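Local coordinates for protein beta-galactosidase (Trichoderma reesei, PDB 3OG2) that probably hydrolyses terminal non-reducing beta-D-galactose residues from beta-D-galactosides, as a glycosylated family 35 glycoside hydrolase built round a TIM barrel, at residues V47-R51 and I119-V123; N71-V77 and I109-P115; Y322-T328 and Y342-I348; L333-G337 and T785-E789. One frame throughout, in Å; residues are numbered along the deposited sequence.

Overall arrangement
All four contacts are buried, and each includes or adjoins residues of the galactose site. Interaction 2 is barrel wall: two parallel strands zipped by backbone hydrogen bonds, with R114 stacked on Y76. Interaction 1 joins the loops that follow strands 38-47 and 110-116, through one arginine and a small apolar cluster. Interaction 3, nearest the middle of the chain, folds the loop after strand 318-321 onto itself with tyrosines, a methionine and two waters. Interaction 4 lies furthest out and is the only one to join the barrel to a later all-beta domain, without a direct hydrogen bond. E122 connects interactions 1, 3 and 4 by bonding to Y342, H335 and E789.

Interaction 1 of 4, residues V47-R51 and I119-V123; sequences VHPFR and INAEV
This is a buried loop-to-loop contact at the mouth of the barrel, joining the turn after strand 38-47 to the loop after strand 110-116. The backbones stay apart, with H48 and A121 CA atoms 9.2 Å from each other, so side chains bridge the gap. Residues 49-51 form a short 3-10 turn, with R51 N bonded to H48 O at 2.9 Å. R51 reaches out nearly extended (chi1 m, chi2 and chi3 t) and grips one carbonyl with a two-pronged hydrogen bond: NH1 and NH2 each lie 2.9 Å from A121 O. NH1 donates to H48 ND1 at 2.9 Å, whose NE2 is bonded to E46, and NH2 has N329 as well. V123 CG1 covers one face of the guanidinium, 3.5 Å from R51 NH2. Next to it, F50 (chi1 p) brings CE1 to 3.7 Å from V123 CG1 and CZ to 4.2 Å from I119 CD1. N120, A121 and E122 all have positive phi (67°, 69° and 54°), turning the A121 carbonyl to the arginine. E122 bonds to Y342. I119, N120, A121 and E122 contact galactose when it is bound, though none is present here; R51 is thus hydrogen-bonded to the sugar-binding loop of a family 35 TIM barrel.

Interaction 2 of 4, residues N71-V77 and I109-P115; sequences NTVSFYV and IYLLARP
Strands 72-76 and 110-115 run in parallel register, T72 opposite Y110 through Y76 opposite R114, their axes 4.5 Å apart at closest and crossing at -21°. Six regular backbone hydrogen bonds join them, from Y110 N to N71 O at 2.9 Å as far as V77 N to R114 O, stretched to 3.3 Å. One face carries T72, S74, Y76, Y110, L112 and R114. There R114 (m, t, m) folds its guanidinium flat on the Y76 ring (chi1 m), centres 4.0 Å apart and planes at 21°. Its charge is met by E46 and E278, and Y76 OH bonds N179, so the stack adjoins the galactose site, of which Y76, N179 and E278 are part. The other face, with V73, F75, L111 and A113, is apolar. F75 takes chi1 p, laying its ring over A113, whose CA is 4.0 Å from the ring centroid in a CH-pi contact. V73 (t) and L111 (m, t) bring V73 CB to 3.7 Å from L111 CD2, and I109 (m, m) sets its CG2 3.8 Å from V73 CG2. Helix 98-107 comes between the strands in sequence, making a beta-alpha-beta unit; strands 38-47 and 172-177 flank the pair, and helix 144-163 packs against A113, V77 and P115.

Interaction 3 of 4, residues Y322-T328 and Y342-I348; sequences YMTFGGT and YDYGASI
A cis peptide bond between Y322 and M323 starts this contact, in the loop that follows barrel strand 318-321 at the edge of the galactose site. Beyond it residues 324-328 run beside 342-348, where D343-A346 make a type I' turn closed by A346 N to D343 O at 3.1 Å. D343 OD2 accepts from G345 N at 2.8 Å, an Asx turn. Side chains pack in layers: M323 (m, m, m) lays CG over the Y344 face, 3.8 Å from the ring centroid, and its sulfur makes Met-aromatic contacts with Y342 and Y344. Y322 (chi1 t) turns its edge to the Y344 ring in an offset edge-to-face pair, centroids 5.5 Å apart and planes at 75°. I348 N donates to T324 O and Y342 N to G327 O, both at 3.0 Å. G326 CA lies 3.1 Å from Y342 O, where a CB would clash, and G327 has positive phi (74°). One water takes the G326 N proton at 2.8 Å and donates to D343 O (2.8 Å) and I348 O (2.7 Å). Y342 OH bonds E122 of the galactose site, tying this loop to the pocket; from the other segment, Y322 OH donates to that same Y342 OH at 2.8 Å.

Interaction 4 of 4, residues L333-G337 and T785-E789; sequences LGHPG and TGLDE. With GLC (alpha-D-glucopyranose), chain C.
P336 packs against T785-D788, meeting both carbonyl and side-chain oxygens: its CG is 3.1 Å from G786 O and 3.4 Å from D788 OD1, its CD 3.3 Å from L787 O, and its CB 3.3 Å from T785 OG1, which is hydrogen-bonded to S736. Neither segment is regular helix or strand; H335 lies opposite G786 (CA atoms 4.6 Å apart) and P336 opposite T785 (4.7 Å). No direct hydrogen bond crosses; at T785 O the nearby P336 nitrogen has no proton to give. A CA-H...O contact runs from P336 CA to T785 O at 3.4 Å. G786, at phi 123° and psi 175°, has its CA 3.7 Å from G334 O, and a CB there would clash with that oxygen. H335 (chi1 p) lies beside E789 (chi1 m, chi2 t), and a water links them, 2.8 Å from H335 ND1 and accepting from E789 N at 2.9 Å. The same water makes a weak 3.5 Å hydrogen bond to O6 of a glucose, whose C6 is 3.1 Å from E789 OE1; H335 and E789 are neighbours of a glycan attached to the protein itself. E789 OE2 accepts from E122 N, and R802 pairs with D788. The contact docks the loop between strands 775-782 and 803-811, in an all-beta domain, onto the barrel loop between strand 318-321 and helix 357-370, beside the galactose-site loop that follows strand 110-116.

Interaction 1 of 4, residues V47-R51 and I119-V123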
loop_
_atom_site.group_PDB
_atom_site.type_symbol
_atom_site.label_atom_id
_atom_site.label_comp_id
_atom_site.label_asym_id
_atom_site.label_seq_id
_atom_site.Cartn_x
_atom_site.Cartn_y
_atom_site.Cartn_z
ATOM N N VAL A 47 2.823 -1.540 -4.328
ATOM C CA VAL A 47 3.621 -1.929 -3.147
ATOM C C VAL A 47 4.754 -0.926 -3.011
ATOM O O VAL A 47 5.389 -0.636 -4.013
ATOM C CB VAL A 47 4.206 -3.336 -3.300
ATOM C CG1 VAL A 47 5.109 -3.690 -2.102
ATOM C CG2 VAL A 47 3.110 -4.382 -3.493
ATOM N N HIS A 48 5.000 -0.434 -1.809
ATOM C CA HIS A 48 6.062 0.578 -1.646
ATOM C C HIS A 48 7.177 -0.039 -0.839
ATOM O O HIS A 48 6.999 -0.322 0.333
ATOM C CB HIS A 48 5.548 1.806 -0.918
ATOM C CG HIS A 48 4.509 2.526 -1.755
ATOM N ND1 HIS A 48 3.694 3.474 -1.257
ATOM C CD2 HIS A 48 4.258 2.375 -3.090
ATOM C CE1 HIS A 48 2.915 3.892 -2.278
ATOM N NE2 HIS A 48 3.230 3.241 -3.389
ATOM N N PRO A 49 8.335 -0.316 -1.447
ATOM C CA PRO A 49 9.390 -1.074 -0.744
ATOM C C PRO A 49 9.806 -0.389 0.541
ATOM O O PRO A 49 10.134 -1.070 1.521
ATOM C CB PRO A 49 10.532 -1.159 -1.755
ATOM C CG PRO A 49 10.211 -0.221 -2.850
ATOM C CD PRO A 49 8.699 -0.029 -2.854
ATOM N N PHE A 50 9.810 0.948 0.559
ATOM C CA PHE A 50 10.266 1.623 1.769
ATOM C C PHE A 50 9.291 1.548 2.924
ATOM O O PHE A 50 9.678 1.937 4.036
ATOM C CB PHE A 50 10.590 3.098 1.409
ATOM C CG PHE A 50 9.430 3.821 0.755
ATOM C CD1 PHE A 50 8.443 4.415 1.538
ATOM C CD2 PHE A 50 9.363 3.895 -0.649
ATOM C CE1 PHE A 50 7.347 5.067 0.970
ATOM C CE2 PHE A 50 8.249 4.527 -1.196
ATOM C CZ PHE A 50 7.247 5.093 -0.423
ATOM N N ARG A 51 8.077 1.062 2.692
ATOM C CA ARG A 51 7.094 0.891 3.781
ATOM C C ARG A 51 7.137 -0.516 4.399
ATOM O O ARG A 51 6.365 -0.806 5.309
ATOM C CB ARG A 51 5.702 1.192 3.259
ATOM C CG ARG A 51 5.500 2.741 3.258
ATOM C CD ARG A 51 4.234 3.149 2.533
ATOM N NE ARG A 51 3.731 4.452 3.005
ATOM C CZ ARG A 51 3.251 5.411 2.235
ATOM N NH1 ARG A 51 3.258 5.378 0.904
ATOM N NH2 ARG A 51 2.771 6.464 2.889
ATOM N N ILE A 119 6.543 12.048 -5.556
ATOM C CA ILE A 119 5.672 10.880 -5.568
ATOM C C ILE A 119 4.341 11.090 -4.844
ATOM O O ILE A 119 3.428 10.285 -5.031
ATOM C CB ILE A 119 6.381 9.612 -4.967
ATOM C CG1 ILE A 119 6.806 9.793 -3.519
ATOM C CG2 ILE A 119 7.539 9.177 -5.872
ATOM C CD1 ILE A 119 7.205 8.499 -2.833
ATOM N N ASN A 120 4.202 12.134 -4.023
ATOM C CA ASN A 120 2.975 12.357 -3.216
ATOM C C ASN A 120 2.896 11.227 -2.194
ATOM O O ASN A 120 3.655 11.266 -1.219
ATOM C CB ASN A 120 1.741 12.498 -4.136
ATOM C CG ASN A 120 0.661 13.320 -3.473
ATOM O OD1 ASN A 120 0.898 14.499 -3.076
ATOM N ND2 ASN A 120 -0.524 12.761 -3.275
ATOM N N ALA A 121 2.050 10.214 -2.404
ATOM C CA ALA A 121 2.168 8.943 -1.692
ATOM C C ALA A 121 1.860 8.982 -0.222
ATOM O O ALA A 121 2.055 7.989 0.514
ATOM C CB ALA A 121 3.552 8.303 -1.883
ATOM N N GLU A 122 1.319 10.095 0.257
ATOM C CA GLU A 122 1.086 10.289 1.699
ATOM C C GLU A 122 2.363 10.082 2.532
ATOM O O GLU A 122 2.336 9.678 3.684
ATOM C CB GLU A 122 -0.057 9.404 2.212
ATOM C CG GLU A 122 -1.426 9.904 1.671
ATOM C CD GLU A 122 -1.659 9.540 0.215
ATOM O OE1 GLU A 122 -1.656 8.314 -0.120
ATOM O OE2 GLU A 122 -1.926 10.458 -0.607
ATOM N N VAL A 123 3.512 10.413 1.917
ATOM C CA VAL A 123 4.797 10.377 2.607
ATOM C C VAL A 123 5.234 11.822 2.897
ATOM O O VAL A 123 4.802 12.780 2.226
ATOM C CB VAL A 123 5.929 9.652 1.862
ATOM C CG1 VAL A 123 5.497 8.200 1.571
ATOM C CG2 VAL A 123 6.411 10.362 0.599
#

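Interaction 2 of 4, residues N71-V77 and I109-P115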
loop_
_atom_site.group_PDB
_atom_site.type_symbol
_atom_site.label_atom_id
_atom_site.label_comp_id
_atom_site.label_asym_id
_atom_site.label_seq_id
_atom_site.Cartn_x
_atom_site.Cartn_y
_atom_site.Cartn_z
ATOM N N ASN A 71 0.116 -9.731 -12.721
ATOM C CA ASN A 71 1.423 -10.004 -13.348
ATOM C C ASN A 71 2.432 -8.927 -13.038
ATOM O O ASN A 71 3.616 -9.094 -13.403
ATOM C CB ASN A 71 1.305 -10.188 -14.866
ATOM C CG ASN A 71 0.404 -9.140 -15.486
ATOM O OD1 ASN A 71 0.376 -7.983 -15.087
ATOM N ND2 ASN A 71 -0.385 -9.599 -16.460
ATOM N N THR A 72 2.022 -7.870 -12.322
ATOM C CA THR A 72 2.845 -6.662 -12.180
ATOM C C THR A 72 2.659 -6.067 -10.800
ATOM O O THR A 72 1.604 -6.214 -10.179
ATOM C CB THR A 72 2.455 -5.677 -13.281
ATOM O OG1 THR A 72 2.619 -6.272 -14.578
ATOM C CG2 THR A 72 3.267 -4.391 -13.265
ATOM N N VAL A 73 3.696 -5.396 -10.357
ATOM C CA VAL A 73 3.649 -4.536 -9.180
ATOM C C VAL A 73 4.162 -3.160 -9.613
ATOM O O VAL A 73 5.146 -3.053 -10.345
ATOM C CB VAL A 73 4.484 -5.138 -8.032
ATOM C CG1 VAL A 73 4.898 -4.103 -6.983
ATOM C CG2 VAL A 73 3.612 -6.243 -7.388
ATOM N N SER A 74 3.482 -2.146 -9.078
ATOM C CA SER A 74 3.903 -0.760 -9.233
ATOM C C SER A 74 4.465 -0.242 -7.928
ATOM O O SER A 74 3.888 -0.520 -6.890
ATOM C CB SER A 74 2.640 0.029 -9.634
ATOM O OG SER A 74 2.891 1.430 -9.654
ATOM N N PHE A 75 5.598 0.488 -8.000
ATOM C CA PHE A 75 6.210 0.929 -6.754
ATOM C C PHE A 75 6.731 2.343 -6.882
ATOM O O PHE A 75 7.230 2.747 -7.934
ATOM C CB PHE A 75 7.343 0.009 -6.329
ATOM C CG PHE A 75 8.579 0.017 -7.228
ATOM C CD1 PHE A 75 8.640 -0.717 -8.419
ATOM C CD2 PHE A 75 9.685 0.794 -6.864
ATOM C CE1 PHE A 75 9.804 -0.691 -9.206
ATOM C CE2 PHE A 75 10.843 0.793 -7.646
ATOM C CZ PHE A 75 10.898 0.054 -8.812
ATOM N N TYR A 76 6.662 3.069 -5.769
ATOM C CA TYR A 76 7.329 4.353 -5.631
ATOM C C TYR A 76 8.716 4.130 -5.042
ATOM O O TYR A 76 8.950 3.133 -4.317
ATOM C CB TYR A 76 6.539 5.275 -4.695
ATOM C CG TYR A 76 5.348 5.983 -5.305
ATOM C CD1 TYR A 76 5.382 6.598 -6.576
ATOM C CD2 TYR A 76 4.196 6.102 -4.513
ATOM C CE1 TYR A 76 4.241 7.275 -7.052
ATOM C CE2 TYR A 76 3.082 6.774 -4.993
ATOM C CZ TYR A 76 3.121 7.351 -6.253
ATOM O OH TYR A 76 1.986 7.985 -6.682
ATOM N N VAL A 77 9.572 5.129 -5.268
ATOM C CA VAL A 77 10.815 5.292 -4.494
ATOM C C VAL A 77 10.722 6.629 -3.789
ATOM O O VAL A 77 10.269 7.611 -4.427
ATOM C CB VAL A 77 12.064 5.241 -5.380
ATOM C CG1 VAL A 77 13.304 5.345 -4.495
ATOM C CG2 VAL A 77 12.079 4.009 -6.262
ATOM N N ILE A 109 6.949 -11.695 -11.369
ATOM C CA ILE A 109 6.215 -10.424 -11.419
ATOM C C ILE A 109 7.051 -9.397 -12.139
ATOM O O ILE A 109 8.273 -9.313 -11.913
ATOM C CB ILE A 109 5.900 -9.985 -9.954
ATOM C CG1 ILE A 109 4.847 -10.921 -9.360
ATOM C CG2 ILE A 109 5.555 -8.490 -9.820
ATOM C CD1 ILE A 109 3.475 -10.740 -9.972
ATOM N N TYR A 110 6.407 -8.623 -13.020
ATOM C CA TYR A 110 7.066 -7.483 -13.665
ATOM C C TYR A 110 6.796 -6.222 -12.833
ATOM O O TYR A 110 5.919 -6.222 -11.956
ATOM C CB TYR A 110 6.572 -7.320 -15.093
ATOM C CG TYR A 110 7.014 -8.442 -15.998
ATOM C CD1 TYR A 110 8.374 -8.612 -16.243
ATOM C CD2 TYR A 110 6.110 -9.284 -16.620
ATOM C CE1 TYR A 110 8.852 -9.636 -17.104
ATOM C CE2 TYR A 110 6.567 -10.283 -17.468
ATOM C CZ TYR A 110 7.906 -10.435 -17.700
ATOM O OH TYR A 110 8.343 -11.482 -18.537
ATOM N N LEU A 111 7.563 -5.150 -13.110
ATOM C CA LEU A 111 7.444 -3.945 -12.299
ATOM C C LEU A 111 7.267 -2.686 -13.137
ATOM O O LEU A 111 7.910 -2.508 -14.201
ATOM C CB LEU A 111 8.727 -3.750 -11.464
ATOM C CG LEU A 111 8.992 -4.837 -10.400
ATOM C CD1 LEU A 111 10.363 -4.584 -9.752
ATOM C CD2 LEU A 111 7.898 -4.934 -9.380
ATOM N N LEU A 112 6.413 -1.814 -12.601
ATOM C CA LEU A 112 6.259 -0.416 -13.027
ATOM C C LEU A 112 6.978 0.433 -11.987
ATOM O O LEU A 112 6.548 0.479 -10.835
ATOM C CB LEU A 112 4.768 -0.090 -13.131
ATOM C CG LEU A 112 4.424 1.412 -13.122
ATOM C CD1 LEU A 112 5.189 2.237 -14.156
ATOM C CD2 LEU A 112 2.916 1.605 -13.338
ATOM N N ALA A 113 8.086 1.061 -12.392
ATOM C CA ALA A 113 8.900 1.857 -11.476
ATOM C C ALA A 113 8.456 3.310 -11.502
ATOM O O ALA A 113 8.356 3.878 -12.599
ATOM C CB ALA A 113 10.373 1.770 -11.913
ATOM N N ARG A 114 8.238 3.882 -10.313
ATOM C CA ARG A 114 7.707 5.262 -10.222
ATOM C C ARG A 114 8.578 6.014 -9.236
ATOM O O ARG A 114 8.191 6.185 -8.049
ATOM C CB ARG A 114 6.212 5.242 -9.840
ATOM C CG ARG A 114 5.419 4.137 -10.531
ATOM C CD ARG A 114 3.933 4.392 -10.579
ATOM N NE ARG A 114 3.317 4.396 -9.261
ATOM C CZ ARG A 114 2.307 5.196 -8.940
ATOM N NH1 ARG A 114 1.829 6.132 -9.776
ATOM N NH2 ARG A 114 1.761 5.071 -7.708
ATOM N N PRO A 115 9.763 6.468 -9.644
ATOM C CA PRO A 115 10.684 7.053 -8.688
ATOM C C PRO A 115 10.516 8.546 -8.415
ATOM O O PRO A 115 11.311 9.113 -7.670
ATOM C CB PRO A 115 12.066 6.792 -9.336
ATOM C CG PRO A 115 11.781 6.873 -10.795
ATOM C CD PRO A 115 10.386 6.269 -10.973
#

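Interaction 3 of 4, residues Y322-T328 and Y342-I348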
loop_
_atom_site.group_PDB
_atom_site.type_symbol
_atom_site.label_atom_id
_atom_site.label_comp_id
_atom_site.label_asym_id
_atom_site.label_seq_id
_atom_site.Cartn_x
_atom_site.Cartn_y
_atom_site.Cartn_z
ATOM N N TYR A 322 -4.144 0.841 -6.327
ATOM C CA TYR A 322 -3.397 1.630 -5.333
ATOM C C TYR A 322 -4.265 1.632 -4.082
ATOM O O TYR A 322 -5.342 2.270 -4.164
ATOM C CB TYR A 322 -3.165 3.050 -5.896
ATOM C CG TYR A 322 -2.275 3.856 -4.970
ATOM C CD1 TYR A 322 -2.699 4.344 -3.733
ATOM C CD2 TYR A 322 -0.943 4.145 -5.311
ATOM C CE1 TYR A 322 -1.898 5.062 -2.904
ATOM C CE2 TYR A 322 -0.091 4.872 -4.488
ATOM C CZ TYR A 322 -0.576 5.321 -3.285
ATOM O OH TYR A 322 0.256 6.004 -2.429
ATOM N N MET A 323 -3.860 1.161 -2.917
ATOM C CA MET A 323 -2.732 0.255 -2.674
ATOM C C MET A 323 -3.220 -1.202 -2.784
ATOM O O MET A 323 -4.410 -1.479 -2.564
ATOM C CB MET A 323 -2.225 0.426 -1.244
ATOM C CG MET A 323 -1.621 1.817 -0.946
ATOM S SD MET A 323 -0.228 2.232 -2.011
ATOM C CE MET A 323 1.025 1.095 -1.413
ATOM N N THR A 324 -2.295 -2.112 -3.042
ATOM C CA THR A 324 -2.576 -3.540 -2.869
ATOM C C THR A 324 -1.995 -4.038 -1.555
ATOM O O THR A 324 -2.675 -4.772 -0.850
ATOM C CB THR A 324 -2.084 -4.309 -4.094
ATOM O OG1 THR A 324 -2.881 -3.865 -5.234
ATOM C CG2 THR A 324 -2.309 -5.800 -3.970
ATOM N N PHE A 325 -0.789 -3.626 -1.212
ATOM C CA PHE A 325 -0.235 -3.831 0.122
ATOM C C PHE A 325 0.283 -2.454 0.567
ATOM O O PHE A 325 1.145 -1.913 -0.159
ATOM C CB PHE A 325 0.888 -4.882 0.131
ATOM C CG PHE A 325 1.665 -4.819 1.451
ATOM C CD1 PHE A 325 1.095 -5.260 2.630
ATOM C CD2 PHE A 325 2.968 -4.300 1.442
ATOM C CE1 PHE A 325 1.817 -5.183 3.825
ATOM C CE2 PHE A 325 3.668 -4.235 2.640
ATOM C CZ PHE A 325 3.097 -4.688 3.818
ATOM N N GLY A 326 -0.174 -1.900 1.673
ATOM C CA GLY A 326 0.193 -0.577 2.092
ATOM C C GLY A 326 1.399 -0.518 2.994
ATOM O O GLY A 326 2.245 0.370 2.876
ATOM N N GLY A 327 1.543 -1.442 3.964
ATOM C CA GLY A 327 2.660 -1.376 4.889
ATOM C C GLY A 327 2.512 -0.254 5.934
ATOM O O GLY A 327 1.389 0.112 6.344
ATOM N N THR A 328 3.665 0.253 6.371
ATOM C CA THR A 328 3.668 1.095 7.551
ATOM C C THR A 328 4.520 2.332 7.345
ATOM O O THR A 328 5.635 2.229 6.771
ATOM C CB THR A 328 4.272 0.287 8.729
ATOM O OG1 THR A 328 3.471 -0.938 8.853
ATOM C CG2 THR A 328 4.185 1.027 10.037
ATOM N N TYR A 342 -0.197 2.519 7.318
ATOM C CA TYR A 342 -0.629 2.749 5.925
ATOM C C TYR A 342 -1.347 1.474 5.449
ATOM O O TYR A 342 -1.261 1.064 4.302
ATOM C CB TYR A 342 0.516 3.056 4.994
ATOM C CG TYR A 342 0.146 3.854 3.742
ATOM C CD1 TYR A 342 -0.573 5.059 3.787
ATOM C CD2 TYR A 342 0.519 3.364 2.497
ATOM C CE1 TYR A 342 -0.896 5.765 2.617
ATOM C CE2 TYR A 342 0.222 4.079 1.301
ATOM C CZ TYR A 342 -0.495 5.263 1.413
ATOM O OH TYR A 342 -0.729 5.917 0.231
ATOM N N ASP A 343 -2.151 0.858 6.350
ATOM C CA ASP A 343 -2.887 -0.331 5.934
ATOM C C ASP A 343 -3.768 -0.039 4.709
ATOM O O ASP A 343 -3.896 -0.901 3.838
ATOM C CB ASP A 343 -3.768 -0.815 7.080
ATOM C CG ASP A 343 -4.672 -1.972 6.707
ATOM O OD1 ASP A 343 -4.232 -3.148 6.891
ATOM O OD2 ASP A 343 -5.792 -1.713 6.209
ATOM N N TYR A 344 -4.330 1.161 4.684
ATOM C CA TYR A 344 -5.050 1.655 3.466
ATOM C C TYR A 344 -6.378 0.952 3.304
ATOM O O TYR A 344 -7.066 1.233 2.310
ATOM C CB TYR A 344 -4.182 1.568 2.196
ATOM C CG TYR A 344 -4.444 2.658 1.183
ATOM C CD1 TYR A 344 -3.908 3.951 1.348
ATOM C CD2 TYR A 344 -5.223 2.381 0.048
ATOM C CE1 TYR A 344 -4.157 4.946 0.400
ATOM C CE2 TYR A 344 -5.478 3.373 -0.900
ATOM C CZ TYR A 344 -4.939 4.626 -0.703
ATOM O OH TYR A 344 -5.219 5.602 -1.656
ATOM N N GLY A 345 -6.773 0.033 4.193
ATOM C CA GLY A 345 -7.938 -0.799 3.886
ATOM C C GLY A 345 -7.682 -1.717 2.676
ATOM O O GLY A 345 -8.666 -2.188 2.096
ATOM N N ALA A 346 -6.426 -1.986 2.326
ATOM C CA ALA A 346 -6.075 -2.697 1.096
ATOM C C ALA A 346 -6.414 -4.186 1.183
ATOM O O ALA A 346 -6.674 -4.753 2.245
ATOM C CB ALA A 346 -4.580 -2.542 0.827
ATOM N N SER A 347 -6.387 -4.807 0.007
ATOM C CA SER A 347 -6.663 -6.266 -0.077
ATOM C C SER A 347 -5.651 -7.088 0.690
ATOM O O SER A 347 -6.050 -8.155 1.165
ATOM C CB SER A 347 -6.707 -6.738 -1.521
ATOM O OG SER A 347 -5.511 -6.450 -2.205
ATOM N N ILE A 348 -4.415 -6.634 0.815
ATOM C CA ILE A 348 -3.444 -7.278 1.705
ATOM C C ILE A 348 -3.236 -6.350 2.900
ATOM O O ILE A 348 -2.904 -5.183 2.685
ATOM C CB ILE A 348 -2.121 -7.536 0.979
ATOM C CG1 ILE A 348 -2.348 -8.327 -0.321
ATOM C CG2 ILE A 348 -1.152 -8.210 1.918
ATOM C CD1 ILE A 348 -1.114 -8.526 -1.194
HETATM O O HOH W 1 -6.243 -3.563 -2.562
HETATM O O HOH W 2 -1.867 -2.842 3.655
#

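Interaction 4 of 4, residues L333-G337 and T785-E789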
loop_
_atom_site.group_PDB
_atom_site.type_symbol
_atom_site.label_atom_id
_atom_site.label_comp_id
_atom_site.label_asym_id
_atom_site.label_seq_id
_atom_site.Cartn_x
_atom_site.Cartn_y
_atom_site.Cartn_z
ATOM N N LEU A 333 8.319 8.413 8.257
ATOM C CA LEU A 333 8.371 8.663 6.777
ATOM C C LEU A 333 7.078 9.255 6.287
ATOM O O LEU A 333 7.079 9.739 5.142
ATOM C CB LEU A 333 8.779 7.380 6.041
ATOM C CG LEU A 333 7.773 6.236 5.994
ATOM C CD1 LEU A 333 6.784 6.380 4.830
ATOM C CD2 LEU A 333 8.505 4.901 5.797
ATOM N N GLY A 334 5.963 9.196 7.024
ATOM C CA GLY A 334 4.690 9.657 6.542
ATOM C C GLY A 334 4.497 11.155 6.615
ATOM O O GLY A 334 5.176 11.880 7.318
ATOM N N HIS A 335 3.430 11.633 5.892
ATOM C CA HIS A 335 3.076 13.055 5.991
ATOM C C HIS A 335 2.091 13.337 7.098
ATOM O O HIS A 335 1.507 12.391 7.671
ATOM C CB HIS A 335 2.506 13.508 4.613
ATOM C CG HIS A 335 1.088 13.126 4.362
ATOM N ND1 HIS A 335 0.272 13.934 3.579
ATOM C CD2 HIS A 335 0.356 12.040 4.693
ATOM C CE1 HIS A 335 -0.905 13.357 3.488
ATOM N NE2 HIS A 335 -0.905 12.209 4.156
ATOM N N PRO A 336 1.824 14.603 7.423
ATOM C CA PRO A 336 0.912 14.925 8.505
ATOM C C PRO A 336 -0.537 14.540 8.265
ATOM O O PRO A 336 -1.286 14.465 9.245
ATOM C CB PRO A 336 0.953 16.463 8.598
ATOM C CG PRO A 336 2.349 16.778 8.074
ATOM C CD PRO A 336 2.519 15.805 6.933
ATOM N N GLY A 337 -0.924 14.317 7.012
ATOM C CA GLY A 337 -2.306 13.934 6.686
ATOM C C GLY A 337 -2.640 12.483 6.950
ATOM O O GLY A 337 -3.766 12.054 6.588
ATOM N N THR A 785 4.581 16.155 12.580
ATOM C CA THR A 785 3.995 14.890 12.077
ATOM C C THR A 785 4.411 14.670 10.632
ATOM O O THR A 785 3.843 13.819 9.942
ATOM C CB THR A 785 2.467 14.921 12.243
ATOM O OG1 THR A 785 2.036 16.174 11.676
ATOM C CG2 THR A 785 2.110 14.842 13.728
ATOM N N GLY A 786 5.415 15.383 10.164
ATOM C CA GLY A 786 5.991 15.180 8.810
ATOM C C GLY A 786 5.938 16.470 8.029
ATOM O O GLY A 786 5.364 17.474 8.505
ATOM N N LEU A 787 6.502 16.499 6.848
ATOM C CA LEU A 787 6.412 17.676 5.982
ATOM C C LEU A 787 5.243 17.476 5.023
ATOM O O LEU A 787 4.909 16.321 4.646
ATOM C CB LEU A 787 7.723 17.814 5.186
ATOM C CG LEU A 787 8.954 17.913 6.107
ATOM C CD1 LEU A 787 10.216 18.115 5.278
ATOM C CD2 LEU A 787 8.773 19.045 7.119
ATOM N N ASP A 788 4.586 18.567 4.676
ATOM C CA ASP A 788 3.409 18.455 3.830
ATOM C C ASP A 788 3.791 18.029 2.402
ATOM O O ASP A 788 4.927 18.224 1.948
ATOM C CB ASP A 788 2.678 19.805 3.750
ATOM C CG ASP A 788 2.039 20.198 5.081
ATOM O OD1 ASP A 788 1.809 19.359 5.993
ATOM O OD2 ASP A 788 1.694 21.393 5.258
ATOM N N GLU A 789 2.800 17.474 1.702
ATOM C CA GLU A 789 2.873 17.224 0.284
ATOM C C GLU A 789 2.854 18.518 -0.530
ATOM O O GLU A 789 2.709 19.637 -0.011
ATOM C CB GLU A 789 1.678 16.300 -0.133
ATOM C CG GLU A 789 1.903 14.874 0.364
ATOM C CD GLU A 789 0.675 14.019 0.137
ATOM O OE1 GLU A 789 -0.486 14.577 0.267
ATOM O OE2 GLU A 789 0.820 12.827 -0.158
HETATM C C1 GLC C . -7.113 15.876 0.947
HETATM C C2 GLC C . -7.411 15.482 -0.480
HETATM C C3 GLC C . -6.286 14.893 -1.298
HETATM C C4 GLC C . -4.937 15.487 -0.935
HETATM C C5 GLC C . -4.785 15.380 0.598
HETATM C C6 GLC C . -3.365 15.514 0.991
HETATM O O2 GLC C . -8.507 14.594 -0.527
HETATM O O3 GLC C . -6.574 15.134 -2.665
HETATM O O4 GLC C . -3.871 14.781 -1.543
HETATM O O5 GLC C . -5.756 16.206 1.207
HETATM O O6 GLC C . -2.943 16.031 2.197
HETATM O O HOH W 3 0.348 16.662 3.086
#